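Pyrrolidone-carboxylate peptidase (Pyrococcus furiosus, PDB 1X10) removes N-terminal pyroglutamyl (5-oxoproline) groups from polypeptides, except as a rule where proline follows, acting as a tetrameric cysteine-type peptidase. Local coordinates at residues V67-G72 with H166-I170; V43-K47 with D92-I98; F112-P116 with K160-F164. The protein carries 3 engineered substitutions. One frame throughout, in Å; residues are numbered along the deposited sequence.

Contact 1: residues V67-G72 with H166-I170; sequences VGLAPG and HVPYI
Gly68 and Leu69 pair in parallel with His166 and Val167 where strands 63-69 and 161-167 end, Val167 N bonding to Gly68 O (2.8 Å) and Ala70 N to Val167 O (2.9 Å). On the His166 side of the sheet, Gly68 offers no side chain, and the imidazole lies against its carbonyl, CD2 of His166 being 3.5 Å from Gly68 O. A CB on Gly68 would press tightly on that same carbon. The methyl CB of Ala70 meets His166 CB and CD2, 3.6 Å from each. On the Leu69 side, Leu69 CD2 abuts Val167 O (3.4 Å). A chi1 of -167°, anti to the backbone N, swings Val67 CG1 to Val167 CG1. Beyond the strands, Pro71 sets its CA over one face of Tyr169, 4.0 Å from the ring centroid in a CH-pi contact, with CB 3.5 Å from Tyr169 CZ. A water accepts from Tyr169 N and, more weakly, from Gly72 N, linking the two diverging segments. The His166 ring is hydrogen-bonded at ND1 to Glu79 and at NE2 to the engineered Ser142, the other two active-site residues, so the contact frames the site at the carboxyl ends of parallel strands, as in other alpha/beta proteins.

Contact 2: residues V43-K47 with D92-I98; sequences VVFGK and DNEGKKI
A single carboxylate, that of Asp92, ties this contact together: OD1 takes the backbone N of Phe45 (2.9 Å), while OD2 turns back into its own loop. There OD2 accepts Glu94 N, closing an Asx turn inside the type I beta turn Asp92-Gly95, and Lys96 N, the two donors coming from opposite faces of the carboxylate plane. This grip fixes the rotation of the group, whose CG stands between the backbone N and the carbonyl carbon (chi1 65°). Lys96 bends back so that NZ reaches Phe45 O at 2.9 Å and forms a salt bridge with Asp92 OD1, modelled doubtfully short. The ammonium probably offsets the charge of the buried carboxylate. Asn93 N bonds to Val43 O (2.8 Å), the one backbone-to-backbone bond between the segments. Val44 crosses Glu94 at about a right angle, its CG1 3.4 Å from Glu94 CG. The Phe45 ring is edge-to-face with Tyr144 of helix 141-156, while Ile98 CD1 packs on Phe45 CB, 3.8 Å away, the side chains sliding past each other in opposite directions. Gly46 is the N-cap of helix 47-59, and Lys47 NZ forms a salt bridge with Glu94 OE2 (2.7 Å), met on the syn side, 33° out of the carboxylate plane.

Contact 3: residues F112-P116 with K160-F164; sequences FSTLP and KMSGF
Thr114 and Ser162 hold each other by two hydrogen bonds of different kinds. Thr114 N gives to Ser162 O (2.9 Å), backbone to backbone, and Ser162 N gives to Thr114 OG1 (2.8 Å), so that the loop residue serves both backbone polar atoms of Ser162. The hydroxyl can do this because it sits between its own backbone N and carbonyl carbon (chi1 46°), which turns it to the strand. The opposite edge of strand 161-167 is occupied here by strand 63-69, to which Met161 and Gly163 bond through their backbones.

Solvent adds a further polar link: a water accepts from Ser113 OG and from Phe164 N, the latter at 2.9 Å. Ser113 OG in turn accepts from Leu115 N (3.2 Å), an ST turn in a loop that runs across the strand (end-to-end directions of segments 113-116 and 160-164 103° apart), just before Pro116, the N-cap of helix 117-126.

Apolar contact centres on Leu115 and Met161. Leu115 CD1 sits 3.3 Å from Gly163 CA, tighter than usual for two carbons; a CB on Gly163 would clash with that methyl and with Ser113 OG. Leu115 CD2 approaches Met161 CB at 4.1 Å, and the same side chain packs on Ile65 of strand 63-69. With an alanine in place of Leu115, the absence of both methyls and CG would probably open a gap over Gly163 and leave Met161 CB and Ile65 without that apolar neighbour. Met161, bent at its last torsion, curls round Thr114 O and brings CE to Pro116 CD, 3.7 Å away, the two side chains crossing at about a right angle. Helix 189-206 borders this end through Val202 and Glu206, both against Pro116. On the other face of the strand Ser162 OG bonds to Ser149 OG of helix 141-156.

Overall arrangement
Contacts 1 and 3 sit at the two ends of strand 161-167, on opposite sides of the chain's centre, with centres about 19 Å apart. They nevertheless touch, because the Phe164 ring reaches Val67 and Gly68. Contact 2 joins two loops outside the sheet, about 19 Å from contact 1 and about 25 Å from contact 3 between centres, and touches neither. Along the chain, the segments of contacts 1 and 2 alternate, contact 2 closes before contact 3 opens, and contact 3 is nested within the loop that contact 1 closes. One strand thus links the active-site end of the sheet to the start of helix 117-126, while contact 2 fastens the loop leading into helix 47-59.

Contact 1: residues V67-G72 with H166-I170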
ATOM      1  N   VAL A  67      22.715 -10.421   3.346  1.00  9.52           N
ATOM      2  CA  VAL A  67      21.281 -10.556   3.130  1.00  9.85           C
ATOM      3  C   VAL A  67      20.481 -10.202   4.379  1.00  9.92           C
ATOM      4  O   VAL A  67      20.895 -10.484   5.503  1.00  9.64           O
ATOM      5  CB  VAL A  67      20.945 -12.002   2.701  1.00  9.93           C
ATOM      6  CG1 VAL A  67      19.527 -12.080   2.156  1.00  9.73           C
ATOM      7  CG2 VAL A  67      21.955 -12.482   1.652  1.00  9.32           C
ATOM      8  N   GLY A  68      19.329  -9.579   4.167  1.00  9.83           N
ATOM      9  CA  GLY A  68      18.486  -9.197   5.281  1.00 10.17           C
ATOM     10  C   GLY A  68      17.011  -9.273   4.939  1.00 10.87           C
ATOM     11  O   GLY A  68      16.631  -9.352   3.768  1.00  9.69           O
ATOM     12  N   LEU A  69      16.183  -9.257   5.978  1.00 10.92           N
ATOM     13  CA  LEU A  69      14.740  -9.304   5.825  1.00 11.97           C
ATOM     14  C   LEU A  69      14.241  -7.860   5.713  1.00 11.56           C
ATOM     15  O   LEU A  69      14.672  -6.990   6.471  1.00 11.38           O
ATOM     16  CB  LEU A  69      14.120  -9.968   7.058  1.00 12.38           C
ATOM     17  CG  LEU A  69      12.721 -10.600   7.066  1.00 14.21           C
ATOM     18  CD1 LEU A  69      12.014 -10.161   8.332  1.00 13.99           C
ATOM     19  CD2 LEU A  69      11.915 -10.237   5.838  1.00 14.66           C
ATOM     20  N   ALA A  70      13.342  -7.606   4.765  1.00 11.86           N
ATOM     21  CA  ALA A  70      12.768  -6.270   4.583  1.00 11.30           C
ATOM     22  C   ALA A  70      11.252  -6.385   4.668  1.00 11.75           C
ATOM     23  O   ALA A  70      10.563  -6.516   3.651  1.00 11.72           O
ATOM     24  CB  ALA A  70      13.170  -5.690   3.236  1.00 11.68           C
ATOM     25  N   PRO A  71      10.707  -6.351   5.892  1.00 12.39           N
ATOM     26  CA  PRO A  71       9.260  -6.454   6.094  1.00 12.30           C
ATOM     27  C   PRO A  71       8.483  -5.479   5.212  1.00 12.50           C
ATOM     28  O   PRO A  71       8.776  -4.287   5.194  1.00 12.57           O
ATOM     29  CB  PRO A  71       9.096  -6.131   7.578  1.00 12.73           C
ATOM     30  CG  PRO A  71      10.379  -6.633   8.175  1.00 12.80           C
ATOM     31  CD  PRO A  71      11.404  -6.148   7.175  1.00 11.96           C
ATOM     32  N   GLY A  72       7.501  -5.988   4.475  1.00 12.48           N
ATOM     33  CA  GLY A  72       6.699  -5.110   3.639  1.00 13.20           C
ATOM     34  C   GLY A  72       7.080  -5.071   2.170  1.00 13.69           C
ATOM     35  O   GLY A  72       6.233  -4.786   1.319  1.00 12.84           O
ATOM     36  N   HIS A 166      17.953  -7.517   0.066  1.00  9.66           N
ATOM     37  CA  HIS A 166      16.860  -7.661   1.020  1.00  9.91           C
ATOM     38  C   HIS A 166      15.813  -8.605   0.440  1.00 10.48           C
ATOM     39  O   HIS A 166      15.531  -8.565  -0.760  1.00 10.40           O
ATOM     40  CB  HIS A 166      16.209  -6.302   1.310  1.00 10.35           C
ATOM     41  CG  HIS A 166      16.779  -5.597   2.503  1.00 10.05           C
ATOM     42  ND1 HIS A 166      17.484  -4.417   2.403  1.00 10.25           N
ATOM     43  CD2 HIS A 166      16.736  -5.898   3.824  1.00 11.28           C
ATOM     44  CE1 HIS A 166      17.848  -4.019   3.609  1.00 10.76           C
ATOM     45  NE2 HIS A 166      17.406  -4.900   4.489  1.00 11.13           N
ATOM     46  N   VAL A 167      15.239  -9.451   1.291  1.00 10.78           N
ATOM     47  CA  VAL A 167      14.209 -10.378   0.849  1.00 10.77           C
ATOM     48  C   VAL A 167      12.916 -10.080   1.598  1.00 11.30           C
ATOM     49  O   VAL A 167      12.939  -9.571   2.716  1.00 11.26           O
ATOM     50  CB  VAL A 167      14.604 -11.860   1.112  1.00 10.70           C
ATOM     51  CG1 VAL A 167      15.963 -12.158   0.474  1.00 11.24           C
ATOM     52  CG2 VAL A 167      14.626 -12.151   2.614  1.00 10.64           C
ATOM     53  N   PRO A 168      11.768 -10.374   0.975  1.00 11.53           N
ATOM     54  CA  PRO A 168      10.475 -10.128   1.617  1.00 11.43           C
ATOM     55  C   PRO A 168      10.245 -11.174   2.702  1.00 11.45           C
ATOM     56  O   PRO A 168      11.054 -12.088   2.881  1.00 11.33           O
ATOM     57  CB  PRO A 168       9.475 -10.308   0.470  1.00 11.90           C
ATOM     58  CG  PRO A 168      10.290 -10.053  -0.774  1.00 11.36           C
ATOM     59  CD  PRO A 168      11.595 -10.725  -0.446  1.00 11.48           C
ATOM     60  N   TYR A 169       9.147 -11.025   3.430  1.00 11.81           N
ATOM     61  CA  TYR A 169       8.764 -12.005   4.442  1.00 11.62           C
ATOM     62  C   TYR A 169       8.514 -13.283   3.644  1.00 11.71           C
ATOM     63  O   TYR A 169       8.142 -13.205   2.471  1.00 10.35           O
ATOM     64  CB  TYR A 169       7.404 -11.662   5.049  1.00 11.83           C
ATOM     65  CG  TYR A 169       7.351 -10.623   6.134  1.00 12.25           C
ATOM     66  CD1 TYR A 169       8.008 -10.815   7.351  1.00 13.19           C
ATOM     67  CD2 TYR A 169       6.537  -9.498   5.993  1.00 12.96           C
ATOM     68  CE1 TYR A 169       7.845  -9.913   8.405  1.00 13.58           C
ATOM     69  CE2 TYR A 169       6.362  -8.601   7.038  1.00 13.49           C
ATOM     70  CZ  TYR A 169       7.013  -8.814   8.237  1.00 13.71           C
ATOM     71  OH  TYR A 169       6.808  -7.939   9.276  1.00 14.75           O
ATOM     72  N   ILE A 170       8.712 -14.451   4.252  1.00 11.67           N
ATOM     73  CA  ILE A 170       8.343 -15.675   3.551  1.00 12.30           C
ATOM     74  C   ILE A 170       6.908 -15.893   4.054  1.00 12.54           C
ATOM     75  O   ILE A 170       6.557 -15.420   5.139  1.00 12.48           O
ATOM     76  CB  ILE A 170       9.248 -16.886   3.899  1.00 12.60           C
ATOM     77  CG1 ILE A 170       9.310 -17.117   5.406  1.00 12.83           C
ATOM     78  CG2 ILE A 170      10.636 -16.662   3.319  1.00 12.41           C
ATOM     79  CD1 ILE A 170      10.089 -18.375   5.778  1.00 12.57           C
TER
HETATM   80  O   HOH W   1       7.418  -8.613   2.853  1.00  8.26           O

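Contact 2: residues V43-K47 with D92-I98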
ATOM      1  N   VAL A  43      21.380  -9.064  15.360  1.00 11.64           N
ATOM      2  CA  VAL A  43      20.735  -7.800  15.025  1.00 12.66           C
ATOM      3  C   VAL A  43      20.981  -6.908  16.240  1.00 13.22           C
ATOM      4  O   VAL A  43      20.067  -6.567  16.995  1.00 12.40           O
ATOM      5  CB  VAL A  43      19.219  -7.987  14.780  1.00 13.12           C
ATOM      6  CG1 VAL A  43      18.575  -6.650  14.422  1.00 13.29           C
ATOM      7  CG2 VAL A  43      19.000  -8.978  13.633  1.00 12.83           C
ATOM      8  N   VAL A  44      22.247  -6.539  16.409  1.00 12.92           N
ATOM      9  CA  VAL A  44      22.690  -5.733  17.537  1.00 13.52           C
ATOM     10  C   VAL A  44      23.815  -4.802  17.104  1.00 13.41           C
ATOM     11  O   VAL A  44      24.830  -5.258  16.591  1.00 12.60           O
ATOM     12  CB  VAL A  44      23.237  -6.644  18.659  1.00 14.03           C
ATOM     13  CG1 VAL A  44      23.707  -5.795  19.844  1.00 14.21           C
ATOM     14  CG2 VAL A  44      22.169  -7.656  19.079  1.00 14.18           C
ATOM     15  N   PHE A  45      23.639  -3.501  17.308  1.00 13.84           N
ATOM     16  CA  PHE A  45      24.682  -2.558  16.935  1.00 14.49           C
ATOM     17  C   PHE A  45      25.924  -2.837  17.782  1.00 14.88           C
ATOM     18  O   PHE A  45      25.815  -3.199  18.951  1.00 14.48           O
ATOM     19  CB  PHE A  45      24.219  -1.117  17.162  1.00 14.68           C
ATOM     20  CG  PHE A  45      23.107  -0.685  16.249  1.00 14.65           C
ATOM     21  CD1 PHE A  45      21.804  -0.555  16.724  1.00 14.76           C
ATOM     22  CD2 PHE A  45      23.366  -0.396  14.914  1.00 14.28           C
ATOM     23  CE1 PHE A  45      20.774  -0.135  15.877  1.00 14.79           C
ATOM     24  CE2 PHE A  45      22.348   0.023  14.060  1.00 14.48           C
ATOM     25  CZ  PHE A  45      21.047   0.155  14.543  1.00 14.41           C
ATOM     26  N   GLY A  46      27.099  -2.654  17.186  1.00 15.24           N
ATOM     27  CA  GLY A  46      28.339  -2.907  17.900  1.00 15.77           C
ATOM     28  C   GLY A  46      28.745  -4.361  17.754  1.00 16.24           C
ATOM     29  O   GLY A  46      29.717  -4.680  17.070  1.00 16.44           O
ATOM     30  N   LYS A  47      27.988  -5.248  18.393  1.00 16.62           N
ATOM     31  CA  LYS A  47      28.264  -6.674  18.331  1.00 17.27           C
ATOM     32  C   LYS A  47      28.297  -7.154  16.880  1.00 17.60           C
ATOM     33  O   LYS A  47      29.169  -7.940  16.499  1.00 17.06           O
ATOM     34  CB  LYS A  47      27.198  -7.441  19.114  1.00 19.21           C
ATOM     35  CG  LYS A  47      27.494  -8.919  19.295  1.00 21.12           C
ATOM     36  CD  LYS A  47      26.556  -9.533  20.330  1.00 24.01           C
ATOM     37  CE  LYS A  47      26.707  -8.848  21.691  1.00 24.85           C
ATOM     38  NZ  LYS A  47      25.815  -9.428  22.740  1.00 25.93           N
ATOM     39  N   ASP A  92      17.558  -2.311  18.625  1.00 17.56           N
ATOM     40  CA  ASP A  92      18.144  -3.563  18.174  1.00 17.71           C
ATOM     41  C   ASP A  92      17.770  -4.636  19.193  1.00 17.95           C
ATOM     42  O   ASP A  92      17.042  -4.353  20.146  1.00 16.66           O
ATOM     43  CB  ASP A  92      19.667  -3.434  18.016  1.00 17.08           C
ATOM     44  CG  ASP A  92      20.389  -3.190  19.327  1.00 16.57           C
ATOM     45  OD1 ASP A  92      21.603  -2.889  19.267  1.00 15.84           O
ATOM     46  OD2 ASP A  92      19.772  -3.297  20.406  1.00 15.42           O
ATOM     47  N   ASN A  93      18.264  -5.856  19.001  1.00 18.37           N
ATOM     48  CA  ASN A  93      17.936  -6.955  19.900  1.00 19.50           C
ATOM     49  C   ASN A  93      18.373  -6.793  21.354  1.00 20.42           C
ATOM     50  O   ASN A  93      17.995  -7.597  22.207  1.00 20.29           O
ATOM     51  CB  ASN A  93      18.472  -8.277  19.334  1.00 19.02           C
ATOM     52  CG  ASN A  93      17.562  -8.864  18.258  1.00 19.00           C
ATOM     53  OD1 ASN A  93      17.913  -9.840  17.591  1.00 18.85           O
ATOM     54  ND2 ASN A  93      16.383  -8.272  18.094  1.00 17.37           N
ATOM     55  N   GLU A  94      19.169  -5.772  21.648  1.00 21.24           N
ATOM     56  CA  GLU A  94      19.594  -5.561  23.028  1.00 22.37           C
ATOM     57  C   GLU A  94      18.980  -4.274  23.577  1.00 22.88           C
ATOM     58  O   GLU A  94      19.439  -3.731  24.584  1.00 22.91           O
ATOM     59  CB  GLU A  94      21.122  -5.517  23.127  1.00 23.24           C
ATOM     60  CG  GLU A  94      21.802  -6.747  22.538  1.00 24.92           C
ATOM     61  CD  GLU A  94      23.186  -7.002  23.112  1.00 25.87           C
ATOM     62  OE1 GLU A  94      23.938  -6.034  23.337  1.00 26.44           O
ATOM     63  OE2 GLU A  94      23.527  -8.184  23.328  1.00 27.23           O
ATOM     64  N   GLY A  95      17.940  -3.795  22.901  1.00 22.63           N
ATOM     65  CA  GLY A  95      17.247  -2.592  23.335  1.00 23.60           C
ATOM     66  C   GLY A  95      17.884  -1.263  22.970  1.00 24.29           C
ATOM     67  O   GLY A  95      17.427  -0.213  23.419  1.00 24.24           O
ATOM     68  N   LYS A  96      18.934  -1.293  22.157  1.00 24.59           N
ATOM     69  CA  LYS A  96      19.612  -0.065  21.760  1.00 24.65           C
ATOM     70  C   LYS A  96      18.965   0.580  20.537  1.00 25.24           C
ATOM     71  O   LYS A  96      18.916  -0.013  19.459  1.00 24.39           O
ATOM     72  CB  LYS A  96      21.099  -0.337  21.483  1.00 24.92           C
ATOM     73  CG  LYS A  96      21.899  -0.724  22.724  1.00 24.99           C
ATOM     74  CD  LYS A  96      23.408  -0.652  22.495  1.00 25.18           C
ATOM     75  CE  LYS A  96      24.009  -1.984  22.049  1.00 26.29           C
ATOM     76  NZ  LYS A  96      23.600  -2.426  20.696  1.00 23.85           N
ATOM     77  N   LYS A  97      18.467   1.800  20.719  1.00 25.62           N
ATOM     78  CA  LYS A  97      17.827   2.547  19.643  1.00 26.48           C
ATOM     79  C   LYS A  97      18.664   3.791  19.359  1.00 26.81           C
ATOM     80  O   LYS A  97      18.374   4.879  19.857  1.00 26.50           O
ATOM     81  CB  LYS A  97      16.409   2.942  20.056  1.00 27.20           C
ATOM     82  CG  LYS A  97      15.560   3.526  18.936  1.00 28.08           C
ATOM     83  CD  LYS A  97      14.139   3.780  19.420  1.00 29.22           C
ATOM     84  CE  LYS A  97      13.240   4.282  18.301  1.00 30.04           C
ATOM     85  NZ  LYS A  97      13.706   5.586  17.747  1.00 30.49           N
ATOM     86  N   ILE A  98      19.710   3.617  18.558  1.00 26.98           N
ATOM     87  CA  ILE A  98      20.618   4.703  18.213  1.00 27.20           C
ATOM     88  C   ILE A  98      20.017   5.649  17.178  1.00 27.56           C
ATOM     89  O   ILE A  98      19.458   5.213  16.173  1.00 26.85           O
ATOM     90  CB  ILE A  98      21.956   4.139  17.679  1.00 27.05           C
ATOM     91  CG1 ILE A  98      22.579   3.212  18.730  1.00 27.28           C
ATOM     92  CG2 ILE A  98      22.904   5.274  17.332  1.00 26.48           C
ATOM     93  CD1 ILE A  98      23.856   2.531  18.281  1.00 27.47           C
TER

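Contact 3: residues F112-P116 with K160-F164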
ATOM      1  N   PHE A 112      28.723   3.204  -2.792  1.00 11.67           N
ATOM      2  CA  PHE A 112      27.860   2.504  -3.737  1.00 11.51           C
ATOM      3  C   PHE A 112      28.222   1.026  -3.630  1.00 11.50           C
ATOM      4  O   PHE A 112      29.384   0.688  -3.379  1.00 11.61           O
ATOM      5  CB  PHE A 112      28.140   2.955  -5.171  1.00 12.34           C
ATOM      6  CG  PHE A 112      27.498   4.254  -5.542  1.00 13.19           C
ATOM      7  CD1 PHE A 112      28.233   5.243  -6.188  1.00 13.77           C
ATOM      8  CD2 PHE A 112      26.148   4.478  -5.283  1.00 13.71           C
ATOM      9  CE1 PHE A 112      27.637   6.441  -6.574  1.00 13.85           C
ATOM     10  CE2 PHE A 112      25.539   5.678  -5.669  1.00 14.06           C
ATOM     11  CZ  PHE A 112      26.289   6.659  -6.315  1.00 13.53           C
ATOM     12  N   SER A 113      27.236   0.152  -3.812  1.00 10.96           N
ATOM     13  CA  SER A 113      27.489  -1.287  -3.780  1.00 11.45           C
ATOM     14  C   SER A 113      28.426  -1.584  -4.938  1.00 11.14           C
ATOM     15  O   SER A 113      28.342  -0.937  -5.982  1.00 11.06           O
ATOM     16  CB  SER A 113      26.183  -2.067  -3.980  1.00 11.37           C
ATOM     17  OG  SER A 113      26.438  -3.451  -4.188  1.00 12.40           O
ATOM     18  N   THR A 114      29.328  -2.542  -4.759  1.00 10.65           N
ATOM     19  CA  THR A 114      30.242  -2.889  -5.830  1.00 10.88           C
ATOM     20  C   THR A 114      29.849  -4.212  -6.487  1.00 11.29           C
ATOM     21  O   THR A 114      30.615  -4.797  -7.244  1.00 10.75           O
ATOM     22  CB  THR A 114      31.711  -2.943  -5.335  1.00 11.38           C
ATOM     23  OG1 THR A 114      31.784  -3.676  -4.112  1.00 10.08           O
ATOM     24  CG2 THR A 114      32.243  -1.530  -5.115  1.00 12.07           C
ATOM     25  N   LEU A 115      28.649  -4.689  -6.172  1.00 11.07           N
ATOM     26  CA  LEU A 115      28.147  -5.901  -6.802  1.00 11.54           C
ATOM     27  C   LEU A 115      27.606  -5.416  -8.141  1.00 12.04           C
ATOM     28  O   LEU A 115      27.245  -4.244  -8.282  1.00 12.96           O
ATOM     29  CB  LEU A 115      26.993  -6.507  -5.991  1.00 12.03           C
ATOM     30  CG  LEU A 115      27.280  -7.078  -4.599  1.00 11.48           C
ATOM     31  CD1 LEU A 115      25.979  -7.565  -3.985  1.00 11.28           C
ATOM     32  CD2 LEU A 115      28.277  -8.224  -4.705  1.00 11.66           C
ATOM     33  N   PRO A 116      27.571  -6.290  -9.154  1.00 12.24           N
ATOM     34  CA  PRO A 116      27.047  -5.870 -10.458  1.00 12.79           C
ATOM     35  C   PRO A 116      25.522  -5.921 -10.331  1.00 13.11           C
ATOM     36  O   PRO A 116      24.868  -6.815 -10.868  1.00 12.69           O
ATOM     37  CB  PRO A 116      27.608  -6.929 -11.403  1.00 12.48           C
ATOM     38  CG  PRO A 116      27.595  -8.173 -10.534  1.00 12.54           C
ATOM     39  CD  PRO A 116      28.118  -7.658  -9.208  1.00 12.45           C
ATOM     40  N   LYS A 160      36.646  -7.641  -2.824  1.00 16.59           N
ATOM     41  CA  LYS A 160      36.686  -6.857  -4.058  1.00 16.58           C
ATOM     42  C   LYS A 160      35.287  -6.338  -4.375  1.00 15.90           C
ATOM     43  O   LYS A 160      35.123  -5.232  -4.886  1.00 15.64           O
ATOM     44  CB  LYS A 160      37.175  -7.717  -5.224  1.00 18.55           C
ATOM     45  CG  LYS A 160      38.522  -8.383  -5.001  1.00 21.28           C
ATOM     46  CD  LYS A 160      38.835  -9.355  -6.132  1.00 23.52           C
ATOM     47  CE  LYS A 160      40.081 -10.178  -5.839  1.00 24.59           C
ATOM     48  NZ  LYS A 160      40.333 -11.188  -6.907  1.00 26.14           N
ATOM     49  N   MET A 161      34.282  -7.158  -4.081  1.00 14.32           N
ATOM     50  CA  MET A 161      32.890  -6.787  -4.315  1.00 13.84           C
ATOM     51  C   MET A 161      32.095  -6.981  -3.034  1.00 12.92           C
ATOM     52  O   MET A 161      32.264  -7.981  -2.332  1.00 11.41           O
ATOM     53  CB  MET A 161      32.254  -7.657  -5.399  1.00 14.68           C
ATOM     54  CG  MET A 161      32.888  -7.571  -6.767  1.00 17.53           C
ATOM     55  SD  MET A 161      31.951  -8.598  -7.932  1.00 19.74           S
ATOM     56  CE  MET A 161      31.805  -7.457  -9.308  1.00 20.59           C
ATOM     57  N   SER A 162      31.214  -6.029  -2.747  1.00 12.06           N
ATOM     58  CA  SER A 162      30.385  -6.093  -1.549  1.00 11.26           C
ATOM     59  C   SER A 162      29.037  -5.445  -1.830  1.00 10.82           C
ATOM     60  O   SER A 162      28.952  -4.424  -2.524  1.00 10.28           O
ATOM     61  CB  SER A 162      31.075  -5.374  -0.382  1.00 10.96           C
ATOM     62  OG  SER A 162      30.270  -5.402   0.786  1.00 11.87           O
ATOM     63  N   GLY A 163      27.983  -6.040  -1.291  1.00 10.04           N
ATOM     64  CA  GLY A 163      26.663  -5.494  -1.508  1.00  9.79           C
ATOM     65  C   GLY A 163      25.649  -6.102  -0.572  1.00  9.64           C
ATOM     66  O   GLY A 163      25.976  -6.997   0.215  1.00  9.63           O
ATOM     67  N   PHE A 164      24.415  -5.620  -0.673  1.00  9.34           N
ATOM     68  CA  PHE A 164      23.341  -6.092   0.178  1.00  9.22           C
ATOM     69  C   PHE A 164      22.072  -6.433  -0.599  1.00  9.56           C
ATOM     70  O   PHE A 164      21.695  -5.738  -1.547  1.00 10.14           O
ATOM     71  CB  PHE A 164      23.026  -5.027   1.232  1.00  9.21           C
ATOM     72  CG  PHE A 164      22.302  -5.563   2.419  1.00  8.21           C
ATOM     73  CD1 PHE A 164      20.959  -5.910   2.335  1.00  8.29           C
ATOM     74  CD2 PHE A 164      22.980  -5.804   3.606  1.00  8.74           C
ATOM     75  CE1 PHE A 164      20.307  -6.494   3.416  1.00  7.69           C
ATOM     76  CE2 PHE A 164      22.334  -6.389   4.689  1.00  7.83           C
ATOM     77  CZ  PHE A 164      21.000  -6.734   4.594  1.00  7.87           C
TER
HETATM   78  O   HOH W   2      23.955  -4.386  -3.273  1.00  8.83           O